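Local coordinates for protein Endonuclease/exonuclease/phosphatase (PDB 4RUW) that belongs to the endonuclease/exonuclease/phosphatase family, with a DNase I-like domain that holds a zinc ion and an Ig-like domain after it, at residues 65-70 with 105-110. Residues are numbered along the deposited sequence; the frame is centred on the assembly and turned at random.
Sequences TAVAPD and GSHGDQ. With ZN (zinc ion), chain B.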
loop_
_atom_site.group_PDB
_atom_site.type_symbol
_atom_site.label_atom_id
_atom_site.label_comp_id
_atom_site.label_asym_id
_atom_site.label_seq_id
_atom_site.Cartn_x
_atom_site.Cartn_y
_atom_site.Cartn_z
ATOM N N THR A 65 -13.526 9.064 10.021
ATOM C CA THR A 65 -14.236 10.350 10.146
ATOM C C THR A 65 -13.875 11.139 11.404
ATOM O O THR A 65 -14.690 11.910 11.918
ATOM C CB THR A 65 -15.777 10.213 10.010
ATOM O OG1 THR A 65 -16.311 9.355 11.027
ATOM C CG2 THR A 65 -16.134 9.654 8.654
ATOM N N ALA A 66 -12.631 10.982 11.852
ATOM C CA ALA A 66 -12.105 11.649 13.049
ATOM C C ALA A 66 -12.848 11.311 14.335
ATOM O O ALA A 66 -12.759 12.043 15.316
ATOM C CB ALA A 66 -12.008 13.171 12.856
ATOM N N VAL A 67 -13.541 10.180 14.339
ATOM C CA VAL A 67 -14.215 9.708 15.539
ATOM C C VAL A 67 -13.362 8.615 16.172
ATOM O O VAL A 67 -13.139 7.559 15.590
ATOM C CB VAL A 67 -15.630 9.199 15.231
ATOM C CG1 VAL A 67 -16.266 8.606 16.483
ATOM C CG2 VAL A 67 -16.480 10.341 14.671
ATOM N N ALA A 68 -12.866 8.890 17.370
ATOM C CA ALA A 68 -11.937 7.998 18.041
ATOM C C ALA A 68 -12.650 6.845 18.731
ATOM O O ALA A 68 -13.698 7.039 19.335
ATOM C CB ALA A 68 -11.148 8.781 19.064
ATOM N N PRO A 69 -12.063 5.640 18.672
ATOM C CA PRO A 69 -12.661 4.510 19.392
ATOM C C PRO A 69 -12.706 4.709 20.910
ATOM O O PRO A 69 -13.528 4.069 21.564
ATOM C CB PRO A 69 -11.750 3.329 19.020
ATOM C CG PRO A 69 -10.465 3.960 18.556
ATOM C CD PRO A 69 -10.893 5.227 17.880
ATOM N N ASP A 70 -11.855 5.571 21.459
ATOM C CA ASP A 70 -11.871 5.829 22.900
ATOM C C ASP A 70 -12.818 6.971 23.297
ATOM O O ASP A 70 -12.946 7.293 24.476
ATOM C CB ASP A 70 -10.450 6.086 23.426
ATOM C CG ASP A 70 -9.925 7.461 23.058
ATOM O OD1 ASP A 70 -10.459 8.049 22.105
ATOM O OD2 ASP A 70 -8.979 7.957 23.717
ATOM N N GLY A 105 -26.279 13.394 12.841
ATOM C CA GLY A 105 -25.053 12.630 12.714
ATOM C C GLY A 105 -24.044 13.192 11.736
ATOM O O GLY A 105 -23.005 12.578 11.509
ATOM N N SER A 106 -24.332 14.356 11.166
ATOM C CA SER A 106 -23.421 14.960 10.190
ATOM C C SER A 106 -22.021 15.182 10.757
ATOM O O SER A 106 -21.879 15.486 11.939
ATOM C CB SER A 106 -23.990 16.284 9.685
ATOM O OG SER A 106 -23.054 16.969 8.874
ATOM N N HIS A 107 -21.004 15.025 9.910
ATOM C CA HIS A 107 -19.611 15.258 10.279
ATOM C C HIS A 107 -19.119 16.628 9.827
ATOM O O HIS A 107 -17.960 16.983 10.043
ATOM C CB HIS A 107 -18.719 14.181 9.653
ATOM C CG HIS A 107 -18.964 12.809 10.197
ATOM N ND1 HIS A 107 -19.784 11.892 9.567
ATOM C CD2 HIS A 107 -18.513 12.202 11.321
ATOM C CE1 HIS A 107 -19.821 10.778 10.283
ATOM N NE2 HIS A 107 -19.067 10.948 11.358
ATOM N N GLY A 108 -19.994 17.389 9.176
ATOM C CA GLY A 108 -19.627 18.683 8.633
ATOM C C GLY A 108 -18.611 18.579 7.509
ATOM O O GLY A 108 -18.458 17.528 6.890
ATOM N N ASP A 109 -17.914 19.677 7.246
ATOM C CA ASP A 109 -16.943 19.756 6.158
ATOM C C ASP A 109 -15.559 19.382 6.692
ATOM O O ASP A 109 -14.745 20.247 7.033
ATOM C CB ASP A 109 -16.935 21.176 5.580
ATOM C CG ASP A 109 -16.173 21.288 4.266
ATOM O OD1 ASP A 109 -15.306 20.435 3.980
ATOM O OD2 ASP A 109 -16.433 22.263 3.528
ATOM N N GLN A 110 -15.277 18.086 6.764
ATOM C CA GLN A 110 -14.010 17.660 7.358
ATOM C C GLN A 110 -12.763 18.088 6.574
ATOM O O GLN A 110 -11.767 18.454 7.190
ATOM C CB GLN A 110 -14.003 16.159 7.661
ATOM C CG GLN A 110 -15.188 15.732 8.507
ATOM C CD GLN A 110 -14.982 14.376 9.128
ATOM O OE1 GLN A 110 -14.877 13.366 8.431
ATOM N NE2 GLN A 110 -14.921 14.342 10.454
HETATM ZN ZN ZN B . -20.591 11.893 7.679
#
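Gln110 NE2 gives one hydrogen to the carbonyl of Thr65, with NE2 and O 2.8 Å apart in a nearly straight bond (N-H...O 174°). The oxygen lies in the amide plane of Gln110, but the donor stands well above the carbonyl plane of Thr65. NE2 also hydrogen-bonds the carboxylate OE2 of Glu77, while OE1 takes the backbone N-H of His98, and together these bonds fix which way round the buried amide sits. With CD anti to CA (chi2 -164°), the glutamine reaches toward Thr65.

Next to this bond, Thr65 CB lies over one face of the His107 ring in a CH-pi contact, 3.8 Å from the centroid and offset toward the CD2-NE2 side. Thr65 OG1 comes within 3.2 Å of His107 NE2, at an angle too poor for a hydrogen bond. Gly105 O lies on the opposite side, offset toward the rim, and Val67 CG2 meets the ring edge 4.2 Å from NE2. His107 ND1 binds the zinc ion at 2.1 Å. The contact thus joins the loops after parallel neighbouring strands 55-62 and 91-98 of the DNase I-like fold at a three-histidine, one-aspartate zinc site, completed by His98, Asp100 and His137.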